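Cg3027-pa (Drosophila melanogaster, PDB 2VHH) probably hydrolyses N-carbamoyl-beta-alanine to beta-alanine, ammonium and carbon dioxide, a step of pyrimidine degradation, and assembles as a homooctamer. Local coordinates at residues C[218-222]-C[245-251]; C[93-98]-C[122-126]. Residues are numbered along the deposited sequence.

Interaction 1: residues C[218-222]-C[245-251]; sequences GHPVF and MFGLNGA
The loop from Gly218 (positive phi) runs through His219 and Pro220 into strand at Val221-Phe222, beside a helix end, with His219 CA 5.7 Å from Phe246 CA and Val221 CA 5.9 Å from Ala251 CA. The helix stops in a Schellman motif: Gly250 takes phi/psi 92/23, where a side chain would jam against the preceding carbonyl, hence glycine; Ala251 N bonds to Phe246 O (3.2 Å) and Gly250 N to Gly247 O (2.9 Å). His219 and Val221 point their CA-to-CB bonds at the helix end, Pro220 away. With chi1 m and chi2 83°, the His219 ring turns an edge to the face of Phe246 (chi1 m), T-shaped, centroids 5.1 Å apart and planes at 68°. Met245, chi1 t and chi2 p, sets CG over a face of the imidazole, 3.7 Å from its centroid (CH-pi). Asn249, chi1 m, gives a weak hydrogen bond from ND2 to His219 O (2.7 Å). Val221, chi1 t, lays CG2 3.5 Å from Asn249 CB and 3.9 Å from Ala251 CB. His219 NE2 hydrogen-bonds to Tyr366 OH, and Asn249 OD1 accepts one from Gln381 N, both of the second subunit. In the alpha-beta-beta-alpha sandwich of carbon-nitrogen hydrolases, this packs helix 240-248 on the chain's outermost strand of one sheet; Val221, Phe246 and Ala251 rest on Ala230 of strand 227-231, and Val221 and Phe222 pair in a parallel ladder with a strand of that subunit.

Interaction 2: residues C[93-98]-C[122-126]; sequences QREAIW and WTMPF
Ile97, Trp122 and Thr123 form the heart of a buried contact between about one and a half turns of helix 90-110 and the irregular chain 122-126. Trp122 and Thr123 have helix-like backbone angles, Met124 and Pro125 extended ones; Arg94 CA and Thr123 CA come within 5.5 Å. Ile97 (chi1 m, chi2 t) points at the loop, its CG2 3.3 Å from Trp122 O and 3.8 Å from Trp122 CE3, its CD1 3.8 Å from Thr123 O. Trp122 (chi1 p, chi2 -79°) also brings CH2 to 3.7 Å from Trp98 CD1; the Trp98 five-membered and Trp122 six-membered ring centroids lie 5.6 Å apart with planes at 27°, too displaced for a real stack. Thr123 (chi1 t) places OG1 3.4 Å from Arg94 CD. Farther along, Pro125 CG lies 3.3 Å from Gln93 OE1, while Gln93 NE2 bonds to Ala88 O. In the alpha-beta-beta-alpha sandwich, this sets the helix of a beta-alpha-beta unit on the loop leaving its second strand, 115-118; both tryptophans lean on helix 147-158, and Pro125 meets strand 283-295.

In the fold
From the N terminus, strand 72-79 leads to helix 90-110, then strand 115-118 returns parallel to 72-79 beside it, a beta-alpha-beta unit. Interaction 2 closes here, joining the start of that helix to the chain leaving the second strand. Interaction 1 opens much later and closes a loop running from strand 221-224 through 227-231 to the end of helix 240-248, just before strand 253-258. The two loops follow in series, neither nesting nor crossing. The loop of interaction 2 runs from the sheet of strands 72-79 and 115-118 over to strands 283-295 and 308-315 of the other, at whose edge interaction 1 sits. Their centres lie about 29 Å apart; the segments of interaction 2 touch no other chain.

Interaction 1: residues C[218-222]-C[245-251]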
ATOM      1  N   GLY C 218      23.924  -6.894 -12.561  1.00 27.45           N
ATOM      2  CA  GLY C 218      23.448  -5.661 -11.939  1.00 26.37           C
ATOM      3  C   GLY C 218      24.151  -4.424 -12.446  1.00 25.68           C
ATOM      4  O   GLY C 218      24.257  -4.203 -13.641  1.00 25.50           O
ATOM      5  N   HIS C 219      24.628  -3.606 -11.524  1.00 25.36           N
ATOM      6  CA  HIS C 219      25.326  -2.370 -11.867  1.00 25.02           C
ATOM      7  C   HIS C 219      26.557  -2.190 -10.957  1.00 25.14           C
ATOM      8  O   HIS C 219      26.603  -1.261 -10.149  1.00 25.33           O
ATOM      9  CB  HIS C 219      24.358  -1.168 -11.795  1.00 24.68           C
ATOM     10  CG  HIS C 219      23.222  -1.250 -12.767  1.00 23.92           C
ATOM     11  ND1 HIS C 219      22.073  -1.969 -12.513  1.00 23.45           N
ATOM     12  CD2 HIS C 219      23.063  -0.715 -13.999  1.00 23.77           C
ATOM     13  CE1 HIS C 219      21.261  -1.884 -13.551  1.00 22.93           C
ATOM     14  NE2 HIS C 219      21.837  -1.125 -14.466  1.00 23.33           N
ATOM     15  N   PRO C 220      27.564  -3.080 -11.090  1.00 25.12           N
ATOM     16  CA  PRO C 220      28.670  -3.072 -10.135  1.00 25.26           C
ATOM     17  C   PRO C 220      29.597  -1.877 -10.298  1.00 25.42           C
ATOM     18  O   PRO C 220      29.839  -1.415 -11.410  1.00 25.56           O
ATOM     19  CB  PRO C 220      29.422  -4.369 -10.446  1.00 25.03           C
ATOM     20  CG  PRO C 220      29.125  -4.648 -11.853  1.00 25.01           C
ATOM     21  CD  PRO C 220      27.746  -4.116 -12.120  1.00 25.03           C
ATOM     22  N   VAL C 221      30.096  -1.376  -9.178  1.00 25.72           N
ATOM     23  CA  VAL C 221      31.082  -0.300  -9.173  1.00 25.88           C
ATOM     24  C   VAL C 221      32.351  -0.842  -8.513  1.00 26.19           C
ATOM     25  O   VAL C 221      32.301  -1.408  -7.424  1.00 25.94           O
ATOM     26  CB  VAL C 221      30.533   0.977  -8.450  1.00 25.91           C
ATOM     27  CG1 VAL C 221      31.612   2.045  -8.274  1.00 25.03           C
ATOM     28  CG2 VAL C 221      29.357   1.553  -9.223  1.00 25.44           C
ATOM     29  N   PHE C 222      33.478  -0.680  -9.202  1.00 26.73           N
ATOM     30  CA  PHE C 222      34.763  -1.236  -8.769  1.00 27.23           C
ATOM     31  C   PHE C 222      35.567  -0.226  -7.974  1.00 27.90           C
ATOM     32  O   PHE C 222      35.890   0.853  -8.467  1.00 27.85           O
ATOM     33  CB  PHE C 222      35.564  -1.733  -9.979  1.00 26.94           C
ATOM     34  CG  PHE C 222      34.838  -2.760 -10.791  1.00 26.15           C
ATOM     35  CD1 PHE C 222      33.982  -2.377 -11.812  1.00 25.73           C
ATOM     36  CD2 PHE C 222      34.983  -4.109 -10.509  1.00 25.56           C
ATOM     37  CE1 PHE C 222      33.290  -3.325 -12.547  1.00 25.82           C
ATOM     38  CE2 PHE C 222      34.302  -5.063 -11.237  1.00 25.54           C
ATOM     39  CZ  PHE C 222      33.452  -4.671 -12.262  1.00 25.94           C
ATOM     40  N   MET C 245      21.906   4.245 -12.320  1.00 21.96           N
ATOM     41  CA  MET C 245      22.085   3.216 -11.320  1.00 21.94           C
ATOM     42  C   MET C 245      23.561   3.068 -10.935  1.00 21.76           C
ATOM     43  O   MET C 245      23.883   2.871  -9.769  1.00 21.94           O
ATOM     44  CB  MET C 245      21.460   1.907 -11.797  1.00 22.00           C
ATOM     45  CG  MET C 245      21.232   0.894 -10.691  1.00 22.96           C
ATOM     46  SD  MET C 245      20.274   1.536  -9.310  1.00 24.53           S
ATOM     47  CE  MET C 245      21.027   0.666  -7.928  1.00 21.79           C
ATOM     48  N   PHE C 246      24.461   3.202 -11.904  1.00 21.51           N
ATOM     49  CA  PHE C 246      25.888   3.256 -11.592  1.00 20.96           C
ATOM     50  C   PHE C 246      26.184   4.428 -10.680  1.00 21.13           C
ATOM     51  O   PHE C 246      27.014   4.313  -9.781  1.00 21.30           O
ATOM     52  CB  PHE C 246      26.731   3.365 -12.848  1.00 20.44           C
ATOM     53  CG  PHE C 246      26.710   2.136 -13.697  1.00 20.03           C
ATOM     54  CD1 PHE C 246      26.313   2.209 -15.027  1.00 19.43           C
ATOM     55  CD2 PHE C 246      27.089   0.903 -13.173  1.00 18.99           C
ATOM     56  CE1 PHE C 246      26.295   1.080 -15.822  1.00 19.38           C
ATOM     57  CE2 PHE C 246      27.071  -0.231 -13.955  1.00 18.96           C
ATOM     58  CZ  PHE C 246      26.672  -0.150 -15.283  1.00 19.32           C
ATOM     59  N   GLY C 247      25.501   5.553 -10.913  1.00 21.04           N
ATOM     60  CA  GLY C 247      25.635   6.739 -10.065  1.00 20.90           C
ATOM     61  C   GLY C 247      25.143   6.489  -8.653  1.00 20.95           C
ATOM     62  O   GLY C 247      25.800   6.847  -7.687  1.00 20.95           O
ATOM     63  N   LEU C 248      23.982   5.857  -8.529  1.00 20.90           N
ATOM     64  CA  LEU C 248      23.430   5.529  -7.223  1.00 20.70           C
ATOM     65  C   LEU C 248      24.340   4.592  -6.437  1.00 20.82           C
ATOM     66  O   LEU C 248      24.343   4.601  -5.209  1.00 20.72           O
ATOM     67  CB  LEU C 248      22.034   4.927  -7.362  1.00 20.42           C
ATOM     68  CG  LEU C 248      20.921   5.844  -7.869  1.00 20.37           C
ATOM     69  CD1 LEU C 248      19.562   5.175  -7.695  1.00 20.61           C
ATOM     70  CD2 LEU C 248      20.931   7.193  -7.168  1.00 20.31           C
ATOM     71  N   ASN C 249      25.114   3.790  -7.160  1.00 21.07           N
ATOM     72  CA  ASN C 249      26.102   2.903  -6.557  1.00 21.25           C
ATOM     73  C   ASN C 249      27.435   3.581  -6.250  1.00 21.48           C
ATOM     74  O   ASN C 249      28.350   2.936  -5.745  1.00 21.69           O
ATOM     75  CB  ASN C 249      26.321   1.671  -7.424  1.00 21.11           C
ATOM     76  CG  ASN C 249      25.200   0.669  -7.303  1.00 20.63           C
ATOM     77  OD1 ASN C 249      24.624   0.495  -6.240  1.00 20.77           O
ATOM     78  ND2 ASN C 249      24.897  -0.011  -8.393  1.00 21.33           N
ATOM     79  N   GLY C 250      27.534   4.875  -6.547  1.00 21.58           N
ATOM     80  CA  GLY C 250      28.668   5.690  -6.108  1.00 21.81           C
ATOM     81  C   GLY C 250      29.832   5.783  -7.073  1.00 22.13           C
ATOM     82  O   GLY C 250      30.953   6.076  -6.673  1.00 22.32           O
ATOM     83  N   ALA C 251      29.569   5.554  -8.353  1.00 22.40           N
ATOM     84  CA  ALA C 251      30.606   5.616  -9.365  1.00 22.62           C
ATOM     85  C   ALA C 251      31.139   7.036  -9.575  1.00 22.96           C
ATOM     86  O   ALA C 251      30.387   8.015  -9.510  1.00 23.17           O
ATOM     87  CB  ALA C 251      30.078   5.059 -10.655  1.00 22.60           C
TER

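Interaction 2: residues C[93-98]-C[122-126]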
ATOM      1  N   GLN C  93      44.207 -13.031 -35.909  1.00 36.95           N
ATOM      2  CA  GLN C  93      43.431 -11.788 -35.882  1.00 36.12           C
ATOM      3  C   GLN C  93      43.534 -11.119 -34.518  1.00 36.07           C
ATOM      4  O   GLN C  93      43.766  -9.916 -34.412  1.00 35.87           O
ATOM      5  CB  GLN C  93      41.954 -12.065 -36.176  1.00 35.71           C
ATOM      6  CG  GLN C  93      41.636 -12.521 -37.587  1.00 34.97           C
ATOM      7  CD  GLN C  93      40.167 -12.340 -37.942  1.00 33.89           C
ATOM      8  OE1 GLN C  93      39.604 -11.272 -37.741  1.00 34.30           O
ATOM      9  NE2 GLN C  93      39.549 -13.375 -38.488  1.00 32.38           N
ATOM     10  N   ARG C  94      43.340 -11.920 -33.477  1.00 36.02           N
ATOM     11  CA  ARG C  94      43.446 -11.465 -32.101  1.00 35.99           C
ATOM     12  C   ARG C  94      44.866 -11.040 -31.762  1.00 36.12           C
ATOM     13  O   ARG C  94      45.064  -9.984 -31.172  1.00 36.41           O
ATOM     14  CB  ARG C  94      42.970 -12.557 -31.146  1.00 35.80           C
ATOM     15  CG  ARG C  94      43.121 -12.221 -29.676  1.00 35.72           C
ATOM     16  CD  ARG C  94      42.265 -13.128 -28.821  1.00 36.22           C
ATOM     17  NE  ARG C  94      42.744 -14.507 -28.731  1.00 37.26           N
ATOM     18  CZ  ARG C  94      41.948 -15.575 -28.675  1.00 38.02           C
ATOM     19  NH1 ARG C  94      40.629 -15.434 -28.736  1.00 38.39           N
ATOM     20  NH2 ARG C  94      42.463 -16.794 -28.579  1.00 38.55           N
ATOM     21  N   GLU C  95      45.851 -11.844 -32.144  1.00 36.15           N
ATOM     22  CA  GLU C  95      47.247 -11.526 -31.865  1.00 36.31           C
ATOM     23  C   GLU C  95      47.710 -10.220 -32.481  1.00 35.67           C
ATOM     24  O   GLU C  95      48.491  -9.499 -31.874  1.00 35.72           O
ATOM     25  CB  GLU C  95      48.168 -12.643 -32.333  1.00 36.87           C
ATOM     26  CG  GLU C  95      48.374 -13.741 -31.315  1.00 39.51           C
ATOM     27  CD  GLU C  95      49.829 -14.155 -31.230  1.00 42.96           C
ATOM     28  OE1 GLU C  95      50.468 -14.294 -32.308  1.00 43.65           O
ATOM     29  OE2 GLU C  95      50.329 -14.323 -30.083  1.00 44.16           O
ATOM     30  N   ALA C  96      47.242  -9.931 -33.693  1.00 34.96           N
ATOM     31  CA  ALA C  96      47.608  -8.709 -34.398  1.00 34.33           C
ATOM     32  C   ALA C  96      47.090  -7.485 -33.648  1.00 34.06           C
ATOM     33  O   ALA C  96      47.781  -6.459 -33.546  1.00 34.14           O
ATOM     34  CB  ALA C  96      47.064  -8.741 -35.817  1.00 33.80           C
ATOM     35  N   ILE C  97      45.875  -7.613 -33.121  1.00 33.62           N
ATOM     36  CA  ILE C  97      45.236  -6.569 -32.329  1.00 33.20           C
ATOM     37  C   ILE C  97      45.915  -6.450 -30.962  1.00 33.25           C
ATOM     38  O   ILE C  97      46.142  -5.344 -30.474  1.00 33.21           O
ATOM     39  CB  ILE C  97      43.712  -6.827 -32.175  1.00 33.12           C
ATOM     40  CG1 ILE C  97      43.016  -6.707 -33.538  1.00 33.06           C
ATOM     41  CG2 ILE C  97      43.094  -5.877 -31.159  1.00 32.59           C
ATOM     42  CD1 ILE C  97      41.516  -7.017 -33.532  1.00 32.93           C
ATOM     43  N   TRP C  98      46.248  -7.592 -30.362  1.00 33.20           N
ATOM     44  CA  TRP C  98      47.004  -7.623 -29.111  1.00 33.30           C
ATOM     45  C   TRP C  98      48.263  -6.787 -29.212  1.00 33.29           C
ATOM     46  O   TRP C  98      48.474  -5.900 -28.398  1.00 33.40           O
ATOM     47  CB  TRP C  98      47.417  -9.054 -28.756  1.00 33.62           C
ATOM     48  CG  TRP C  98      46.412  -9.878 -28.004  1.00 33.83           C
ATOM     49  CD1 TRP C  98      45.091  -9.596 -27.799  1.00 33.70           C
ATOM     50  CD2 TRP C  98      46.648 -11.148 -27.394  1.00 33.95           C
ATOM     51  NE1 TRP C  98      44.496 -10.605 -27.080  1.00 33.54           N
ATOM     52  CE2 TRP C  98      45.428 -11.573 -26.820  1.00 33.77           C
ATOM     53  CE3 TRP C  98      47.780 -11.965 -27.265  1.00 33.94           C
ATOM     54  CZ2 TRP C  98      45.300 -12.785 -26.130  1.00 34.04           C
ATOM     55  CZ3 TRP C  98      47.658 -13.167 -26.574  1.00 33.94           C
ATOM     56  CH2 TRP C  98      46.421 -13.566 -26.014  1.00 34.12           C
ATOM     57  N   TRP C 122      37.091  -5.614 -28.103  1.00 29.32           N
ATOM     58  CA  TRP C 122      38.273  -5.022 -28.735  1.00 29.91           C
ATOM     59  C   TRP C 122      39.141  -6.049 -29.439  1.00 30.48           C
ATOM     60  O   TRP C 122      39.944  -5.728 -30.320  1.00 30.51           O
ATOM     61  CB  TRP C 122      39.097  -4.281 -27.678  1.00 29.55           C
ATOM     62  CG  TRP C 122      39.797  -5.164 -26.674  1.00 29.20           C
ATOM     63  CD1 TRP C 122      39.241  -5.769 -25.580  1.00 28.89           C
ATOM     64  CD2 TRP C 122      41.185  -5.518 -26.663  1.00 29.34           C
ATOM     65  NE1 TRP C 122      40.195  -6.481 -24.894  1.00 28.61           N
ATOM     66  CE2 TRP C 122      41.398  -6.346 -25.539  1.00 29.22           C
ATOM     67  CE3 TRP C 122      42.271  -5.227 -27.506  1.00 29.05           C
ATOM     68  CZ2 TRP C 122      42.654  -6.879 -25.229  1.00 28.95           C
ATOM     69  CZ3 TRP C 122      43.514  -5.762 -27.199  1.00 28.63           C
ATOM     70  CH2 TRP C 122      43.694  -6.579 -26.070  1.00 28.81           C
ATOM     71  N   THR C 123      38.923  -7.292 -29.041  1.00 31.18           N
ATOM     72  CA  THR C 123      39.749  -8.417 -29.367  1.00 31.79           C
ATOM     73  C   THR C 123      39.442  -8.990 -30.761  1.00 32.30           C
ATOM     74  O   THR C 123      40.224  -9.784 -31.304  1.00 32.57           O
ATOM     75  CB  THR C 123      39.538  -9.455 -28.255  1.00 31.63           C
ATOM     76  OG1 THR C 123      40.710 -10.245 -28.108  1.00 32.97           O
ATOM     77  CG2 THR C 123      38.310 -10.343 -28.501  1.00 31.81           C
ATOM     78  N   MET C 124      38.322  -8.554 -31.347  1.00 32.79           N
ATOM     79  CA  MET C 124      37.752  -9.177 -32.548  1.00 33.38           C
ATOM     80  C   MET C 124      37.200  -8.161 -33.555  1.00 34.00           C
ATOM     81  O   MET C 124      36.950  -7.008 -33.203  1.00 33.62           O
ATOM     82  CB  MET C 124      36.628 -10.144 -32.140  1.00 33.21           C
ATOM     83  CG  MET C 124      35.432  -9.486 -31.415  1.00 33.71           C
ATOM     84  SD  MET C 124      34.176 -10.634 -30.781  1.00 33.19           S
ATOM     85  CE  MET C 124      33.501 -11.290 -32.306  1.00 33.22           C
ATOM     86  N   PRO C 125      37.020  -8.584 -34.819  1.00 34.88           N
ATOM     87  CA  PRO C 125      36.144  -7.803 -35.699  1.00 35.71           C
ATOM     88  C   PRO C 125      34.707  -7.885 -35.194  1.00 36.47           C
ATOM     89  O   PRO C 125      34.325  -8.893 -34.601  1.00 36.45           O
ATOM     90  CB  PRO C 125      36.258  -8.523 -37.047  1.00 35.76           C
ATOM     91  CG  PRO C 125      36.728  -9.926 -36.705  1.00 35.45           C
ATOM     92  CD  PRO C 125      37.611  -9.750 -35.503  1.00 34.82           C
ATOM     93  N   PHE C 126      33.923  -6.837 -35.420  1.00 37.50           N
ATOM     94  CA  PHE C 126      32.561  -6.779 -34.903  1.00 38.66           C
ATOM     95  C   PHE C 126      31.636  -7.599 -35.796  1.00 39.44           C
ATOM     96  O   PHE C 126      30.817  -7.051 -36.536  1.00 39.70           O
ATOM     97  CB  PHE C 126      32.098  -5.318 -34.798  1.00 38.62           C
ATOM     98  CG  PHE C 126      31.085  -5.065 -33.701  1.00 38.87           C
ATOM     99  CD1 PHE C 126      31.474  -5.047 -32.360  1.00 38.48           C
ATOM    100  CD2 PHE C 126      29.744  -4.818 -34.014  1.00 38.89           C
ATOM    101  CE1 PHE C 126      30.545  -4.806 -31.355  1.00 38.88           C
ATOM    102  CE2 PHE C 126      28.807  -4.568 -33.017  1.00 38.57           C
ATOM    103  CZ  PHE C 126      29.208  -4.561 -31.682  1.00 38.87           C
TER